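Local structure of superoxide dismutase (Leishmania major, 4F2N) at residues K61-Y66 and A103-H108; S154-L159 and D191-A196. The protein catalyses the dismutation of superoxide into oxygen and hydrogen peroxide at an iron centre in each subunit, as a member of the iron/manganese superoxide dismutase family. All coordinates share one frame; numbering follows the deposited sequence.

Interaction 1: K61-Y66 and A103-H108; sequences KHHSAY and AQHFNH. With FE2 (Fe (II) ion), chain N.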
loop_
_atom_site.group_PDB
_atom_site.type_symbol
_atom_site.label_atom_id
_atom_site.label_comp_id
_atom_site.label_asym_id
_atom_site.label_seq_id
_atom_site.Cartn_x
_atom_site.Cartn_y
_atom_site.Cartn_z
ATOM N N LYS B 61 -8.024 12.946 -7.274
ATOM C CA LYS B 61 -8.451 12.395 -5.968
ATOM C C LYS B 61 -7.290 12.203 -5.011
ATOM O O LYS B 61 -7.266 12.840 -3.978
ATOM C CB LYS B 61 -9.221 11.066 -6.058
ATOM C CG LYS B 61 -10.265 10.956 -7.158
ATOM C CD LYS B 61 -11.449 11.860 -6.947
ATOM C CE LYS B 61 -12.338 11.795 -8.190
ATOM N NZ LYS B 61 -13.333 12.885 -8.153
ATOM N N HIS B 62 -6.356 11.305 -5.344
ATOM C CA HIS B 62 -5.231 10.965 -4.448
ATOM C C HIS B 62 -4.297 12.123 -4.202
ATOM O O HIS B 62 -4.091 12.553 -3.065
ATOM C CB HIS B 62 -4.451 9.764 -4.982
ATOM C CG HIS B 62 -5.237 8.474 -4.949
ATOM N ND1 HIS B 62 -5.264 7.671 -3.870
ATOM C CD2 HIS B 62 -6.016 7.858 -5.917
ATOM C CE1 HIS B 62 -6.038 6.599 -4.126
ATOM N NE2 HIS B 62 -6.489 6.713 -5.392
ATOM N N HIS B 63 -3.738 12.667 -5.277
ATOM C CA HIS B 63 -2.796 13.754 -5.114
ATOM C C HIS B 63 -3.459 14.960 -4.490
ATOM O O HIS B 63 -2.933 15.560 -3.565
ATOM C CB HIS B 63 -2.178 14.116 -6.451
ATOM C CG HIS B 63 -0.979 15.000 -6.324
ATOM N ND1 HIS B 63 -0.233 15.359 -7.380
ATOM C CD2 HIS B 63 -0.389 15.573 -5.215
ATOM C CE1 HIS B 63 0.785 16.144 -6.967
ATOM N NE2 HIS B 63 0.686 16.278 -5.647
ATOM N N SER B 64 -4.638 15.312 -4.994
ATOM C CA SER B 64 -5.380 16.446 -4.446
ATOM C C SER B 64 -5.599 16.337 -2.935
ATOM O O SER B 64 -5.498 17.333 -2.222
ATOM C CB SER B 64 -6.708 16.617 -5.162
ATOM O OG SER B 64 -7.358 17.771 -4.663
ATOM N N ALA B 65 -5.880 15.132 -2.448
ATOM C CA ALA B 65 -6.117 14.961 -1.021
ATOM C C ALA B 65 -4.859 15.247 -0.198
ATOM O O ALA B 65 -4.952 15.804 0.891
ATOM C CB ALA B 65 -6.659 13.555 -0.713
ATOM N N TYR B 66 -3.688 14.847 -0.697
ATOM C CA TYR B 66 -2.418 15.156 0.000
ATOM C C TYR B 66 -2.176 16.671 0.052
ATOM O O TYR B 66 -1.726 17.205 1.064
ATOM C CB TYR B 66 -1.225 14.496 -0.722
ATOM C CG TYR B 66 -1.241 12.981 -0.673
ATOM C CD1 TYR B 66 -1.191 12.304 0.555
ATOM C CD2 TYR B 66 -1.274 12.229 -1.840
ATOM C CE1 TYR B 66 -1.189 10.906 0.619
ATOM C CE2 TYR B 66 -1.274 10.841 -1.792
ATOM C CZ TYR B 66 -1.220 10.186 -0.556
ATOM O OH TYR B 66 -1.201 8.814 -0.527
ATOM N N ALA B 103 5.773 14.551 1.818
ATOM C CA ALA B 103 6.505 13.603 0.951
ATOM C C ALA B 103 5.615 13.097 -0.181
ATOM O O ALA B 103 6.053 13.085 -1.318
ATOM C CB ALA B 103 7.085 12.436 1.754
ATOM N N GLN B 104 4.373 12.683 0.106
ATOM C CA GLN B 104 3.487 12.255 -0.992
ATOM C C GLN B 104 3.218 13.366 -2.005
ATOM O O GLN B 104 3.107 13.104 -3.218
ATOM C CB GLN B 104 2.161 11.656 -0.471
ATOM C CG GLN B 104 2.336 10.261 0.142
ATOM C CD GLN B 104 2.699 9.192 -0.911
ATOM O OE1 GLN B 104 3.863 9.085 -1.334
ATOM N NE2 GLN B 104 1.716 8.398 -1.321
ATOM N N HIS B 105 3.090 14.611 -1.533
ATOM C CA HIS B 105 2.911 15.742 -2.458
ATOM C C HIS B 105 4.109 15.864 -3.374
ATOM O O HIS B 105 3.976 15.934 -4.599
ATOM C CB HIS B 105 2.599 17.057 -1.714
ATOM C CG HIS B 105 2.530 18.276 -2.608
ATOM N ND1 HIS B 105 1.978 18.249 -3.850
ATOM C CD2 HIS B 105 2.940 19.603 -2.390
ATOM C CE1 HIS B 105 2.029 19.479 -4.392
ATOM N NE2 HIS B 105 2.636 20.305 -3.516
ATOM N N PHE B 106 5.285 15.845 -2.784
ATOM C CA PHE B 106 6.516 15.916 -3.556
ATOM C C PHE B 106 6.608 14.705 -4.505
ATOM O O PHE B 106 6.908 14.872 -5.706
ATOM C CB PHE B 106 7.745 15.962 -2.625
ATOM C CG PHE B 106 9.053 15.761 -3.362
ATOM C CD1 PHE B 106 9.737 16.854 -3.889
ATOM C CD2 PHE B 106 9.576 14.481 -3.566
ATOM C CE1 PHE B 106 10.923 16.677 -4.623
ATOM C CE2 PHE B 106 10.755 14.285 -4.289
ATOM C CZ PHE B 106 11.436 15.396 -4.816
ATOM N N ASN B 107 6.358 13.502 -3.979
ATOM C CA ASN B 107 6.564 12.283 -4.781
ATOM C C ASN B 107 5.687 12.312 -6.015
ATOM O O ASN B 107 6.164 12.002 -7.113
ATOM C CB ASN B 107 6.289 11.003 -3.980
ATOM C CG ASN B 107 7.276 10.806 -2.852
ATOM O OD1 ASN B 107 8.392 11.364 -2.863
ATOM N ND2 ASN B 107 6.882 10.010 -1.875
ATOM N N HIS B 108 4.419 12.703 -5.845
ATOM C CA HIS B 108 3.483 12.765 -7.001
ATOM C C HIS B 108 3.861 13.857 -7.972
ATOM O O HIS B 108 3.798 13.654 -9.190
ATOM C CB HIS B 108 2.010 12.924 -6.559
ATOM C CG HIS B 108 1.415 11.648 -5.982
ATOM N ND1 HIS B 108 1.574 11.290 -4.677
ATOM C CD2 HIS B 108 0.728 10.610 -6.591
ATOM C CE1 HIS B 108 1.000 10.105 -4.458
ATOM N NE2 HIS B 108 0.491 9.662 -5.630
HETATM FE FE FE2 N . 0.187 7.684 -6.079
HETATM O O HOH W 1 1.311 7.087 -4.214
#
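Tyr-66 and His-105 mark the closest backbone approach of two roughly antiparallel helical turns, 61-66 and 103-108, whose axes come within 9.1 Å of each other and whose N-to-C directions differ by 135°. Side chains fill the gap. CB of Gln-104 sits squarely over the Tyr-66 ring, 3.4 Å from its centroid, a CH-pi contact; the Gln-104 chain then bends at chi2 (-68°) and carries its amide along the ring to the hydroxyl. There Gln-104 NE2 donates to Tyr-66 OH at 3.1 Å, almost straight at 171° and in the amide plane. The same NE2 also donates to the water bound to the iron, so one amide nitrogen bridges tyrosine and solvent ligand, while OE1 accepts from Asn-107 ND2 and from Trp-156 NE1. Next along the helix, CB of His-108 lies over the face of the His-63 ring, and His-63 NE2 meets His-105 ND1 edge to edge at 3.0 Å in a hydrogen bond whose proton could sit on either ring. His-63 ND1 bonds to Trp-112 NE1. The His-108 ring is fixed at both nitrogens: ND1 donates to Gln-104 O at 2.8 Å, on the face of that carbonyl opposite to His-108 N, and NE2 binds iron(II) at 2.0 Å. Tyr-66 CE2 touches CE1 of this ring. The arrangement is the paired long helices of the alpha-hairpin domain, 52-71 against 96-113, with helix 82-89 against His-105 through Ile-82, strand 155-161 beside Asn-107, and Phe-152 of the second subunit against Tyr-66 and Gln-104.

Interaction 2: S154-L159 and D191-A196; sequences SGWTWL and DVWEHA. With FE2 (Fe (II) ion), chain N.
Asp-191 has CG anti to its backbone N (chi1 -170°), which brings the carboxylate over the indole of Trp-156, where it lies nearly flat against the ring; the CG of Trp-156 is itself anti to the carbonyl carbon (chi1 -61°). The two planes are 9° apart and stacked, with Asp-191 CB 3.3 Å from Trp-156 CZ3 over the six-membered ring. Trp-156 and Asp-191 form a non-hydrogen-bonded antiparallel pair at the end of the sheet; just beyond it Val-192 N donates to Gly-155 O at 2.8 Å, and Val-192 CG2 packs against that same oxygen. At the backbone angles of Gly-155 a CB would run into the preceding carbonyl oxygen. Past the strand the chain turns: Trp-193 N donates to Asp-191 OD1 at 3.1 Å from above the carboxylate plane, an Asx turn. The Trp-193 indole is sandwiched, CB of Ser-154 lying 3.4 Å from the centroid of its five-membered ring on one face and the iron-bound water over the rim of the other. Its NE1 donates to Asn-175 O, whereas NE1 of Trp-156 has Gln-104 OE1 as its partner. Ser-154 OG reaches a second water, which accepts from Glu-194 N, and also pairs with Ser-154 OG of the second subunit. Iron(II) is bound by Asp-191 OD2 at 1.9 Å and by His-195 NE2 at 2.1 Å; His-58 and His-108 supply the other protein ligands. Glu-194 OE2 bonds to His-195 ND1 of the second subunit, whose Glu-194 OE1 is met by His-195 N here, so a ligand is held across the dimer interface. The carboxylate of Asp-191 divides its work: OD2 takes the metal, while OD1 accepts from the Trp-193 amide and, weakly, from the metal-bound water, which would fix its rotation.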
loop_
_atom_site.group_PDB
_atom_site.type_symbol
_atom_site.label_atom_id
_atom_site.label_comp_id
_atom_site.label_asym_id
_atom_site.label_seq_id
_atom_site.Cartn_x
_atom_site.Cartn_y
_atom_site.Cartn_z
ATOM N N SER B 154 2.825 -0.660 -0.474
ATOM C CA SER B 154 2.816 0.607 -1.230
ATOM C C SER B 154 4.201 1.223 -1.261
ATOM O O SER B 154 4.959 1.115 -0.273
ATOM C CB SER B 154 1.871 1.615 -0.573
ATOM O OG SER B 154 0.599 1.029 -0.299
ATOM N N GLY B 155 4.537 1.909 -2.335
ATOM C CA GLY B 155 5.751 2.751 -2.298
ATOM C C GLY B 155 6.148 3.249 -3.665
ATOM O O GLY B 155 5.311 3.336 -4.566
ATOM N N TRP B 156 7.445 3.491 -3.817
ATOM C CA TRP B 156 8.034 4.167 -4.969
ATOM C C TRP B 156 9.327 3.482 -5.317
ATOM O O TRP B 156 10.088 3.028 -4.415
ATOM C CB TRP B 156 8.321 5.656 -4.607
ATOM C CG TRP B 156 7.067 6.413 -4.239
ATOM C CD1 TRP B 156 6.447 6.480 -2.982
ATOM C CD2 TRP B 156 6.234 7.247 -5.126
ATOM N NE1 TRP B 156 5.316 7.263 -3.034
ATOM C CE2 TRP B 156 5.120 7.731 -4.303
ATOM C CE3 TRP B 156 6.296 7.610 -6.474
ATOM C CZ2 TRP B 156 4.151 8.561 -4.807
ATOM C CZ3 TRP B 156 5.278 8.453 -6.995
ATOM C CH2 TRP B 156 4.240 8.914 -6.178
ATOM N N THR B 157 9.611 3.431 -6.608
ATOM C CA THR B 157 10.900 2.965 -7.089
ATOM C C THR B 157 11.579 4.135 -7.830
ATOM O O THR B 157 10.942 4.836 -8.637
ATOM C CB THR B 157 10.727 1.757 -8.020
ATOM O OG1 THR B 157 10.112 0.715 -7.264
ATOM C CG2 THR B 157 12.079 1.244 -8.526
ATOM N N TRP B 158 12.867 4.308 -7.574
ATOM C CA TRP B 158 13.574 5.528 -7.958
ATOM C C TRP B 158 14.824 5.228 -8.701
ATOM O O TRP B 158 15.514 4.243 -8.405
ATOM C CB TRP B 158 14.032 6.237 -6.678
ATOM C CG TRP B 158 12.917 6.603 -5.733
ATOM C CD1 TRP B 158 12.390 5.834 -4.685
ATOM C CD2 TRP B 158 12.178 7.872 -5.685
ATOM N NE1 TRP B 158 11.399 6.517 -4.039
ATOM C CE2 TRP B 158 11.205 7.735 -4.583
ATOM C CE3 TRP B 158 12.215 9.064 -6.425
ATOM C CZ2 TRP B 158 10.321 8.763 -4.235
ATOM C CZ3 TRP B 158 11.306 10.097 -6.084
ATOM C CH2 TRP B 158 10.389 9.946 -4.989
ATOM N N LEU B 159 15.164 6.103 -9.635
ATOM C CA LEU B 159 16.544 6.206 -10.146
ATOM C C LEU B 159 17.115 7.503 -9.579
ATOM O O LEU B 159 16.537 8.580 -9.767
ATOM C CB LEU B 159 16.564 6.232 -11.690
ATOM C CG LEU B 159 17.934 6.369 -12.392
ATOM C CD1 LEU B 159 18.829 5.171 -12.109
ATOM C CD2 LEU B 159 17.694 6.493 -13.897
ATOM N N ASP B 191 5.590 5.365 -9.313
ATOM C CA ASP B 191 4.696 5.114 -8.168
ATOM C C ASP B 191 4.258 3.646 -8.232
ATOM O O ASP B 191 3.739 3.209 -9.273
ATOM C CB ASP B 191 3.455 6.018 -8.341
ATOM C CG ASP B 191 2.547 6.043 -7.126
ATOM O OD1 ASP B 191 2.823 5.335 -6.125
ATOM O OD2 ASP B 191 1.545 6.826 -7.152
ATOM N N VAL B 192 4.493 2.872 -7.171
ATOM C CA VAL B 192 3.957 1.510 -7.141
ATOM C C VAL B 192 2.987 1.285 -5.975
ATOM O O VAL B 192 2.706 0.147 -5.588
ATOM C CB VAL B 192 5.035 0.408 -7.218
ATOM C CG1 VAL B 192 5.778 0.463 -8.547
ATOM C CG2 VAL B 192 6.034 0.602 -6.095
ATOM N N TRP B 193 2.425 2.369 -5.424
ATOM C CA TRP B 193 1.144 2.218 -4.710
ATOM C C TRP B 193 0.183 1.588 -5.659
ATOM O O TRP B 193 0.192 1.925 -6.868
ATOM C CB TRP B 193 0.606 3.582 -4.295
ATOM C CG TRP B 193 1.282 4.168 -3.057
ATOM C CD1 TRP B 193 2.612 4.535 -2.903
ATOM C CD2 TRP B 193 0.611 4.578 -1.839
ATOM N NE1 TRP B 193 2.834 5.089 -1.647
ATOM C CE2 TRP B 193 1.652 5.141 -0.955
ATOM C CE3 TRP B 193 -0.719 4.508 -1.376
ATOM C CZ2 TRP B 193 1.354 5.607 0.330
ATOM C CZ3 TRP B 193 -1.006 4.987 -0.076
ATOM C CH2 TRP B 193 0.008 5.530 0.750
ATOM N N GLU B 194 -0.699 0.716 -5.154
ATOM C CA GLU B 194 -1.601 -0.024 -6.040
ATOM C C GLU B 194 -2.541 0.900 -6.789
ATOM O O GLU B 194 -2.927 0.610 -7.932
ATOM C CB GLU B 194 -2.397 -1.100 -5.281
ATOM C CG GLU B 194 -1.516 -2.240 -4.787
ATOM C CD GLU B 194 -2.286 -3.313 -4.015
ATOM O OE1 GLU B 194 -2.999 -2.967 -3.027
ATOM O OE2 GLU B 194 -2.125 -4.515 -4.380
ATOM N N HIS B 195 -2.902 2.023 -6.169
ATOM C CA HIS B 195 -3.743 3.006 -6.865
ATOM C C HIS B 195 -3.101 3.586 -8.105
ATOM O O HIS B 195 -3.830 4.131 -8.950
ATOM C CB HIS B 195 -4.220 4.143 -5.917
ATOM C CG HIS B 195 -3.139 5.119 -5.526
ATOM N ND1 HIS B 195 -2.766 5.321 -4.224
ATOM C CD2 HIS B 195 -2.342 5.991 -6.308
ATOM C CE1 HIS B 195 -1.780 6.264 -4.174
ATOM N NE2 HIS B 195 -1.510 6.663 -5.452
ATOM N N ALA B 196 -1.769 3.500 -8.256
ATOM C CA ALA B 196 -1.141 4.112 -9.449
ATOM C C ALA B 196 -1.550 3.356 -10.704
ATOM O O ALA B 196 -1.618 3.939 -11.813
ATOM C CB ALA B 196 0.384 4.169 -9.324
HETATM FE FE FE2 N . 0.187 7.684 -6.079
HETATM O O HOH W 2 -1.023 0.855 -2.340
HETATM O O HOH W 1 1.311 7.087 -4.214
#

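In the fold
From the N terminus, helix 52-71 runs through 61-66, and interaction 1 closes a largely helical loop when helix 96-113 returns at 103-108. Only after that does strand 155-161 open interaction 2, whose loop, built of the other sheet strands and their turns, closes at 191-196. The two loops follow one another in series, neither enclosing nor crossing the other, and belong to the alpha-hairpin and C-terminal family regions. They meet in space with centres about 12 Å apart: the bond between Gln-104 and Trp-156 bridges the two interactions, and Asn-107 packs on Trp-156 and Trp-158. Iron and its water join both, and the second subunit borders each.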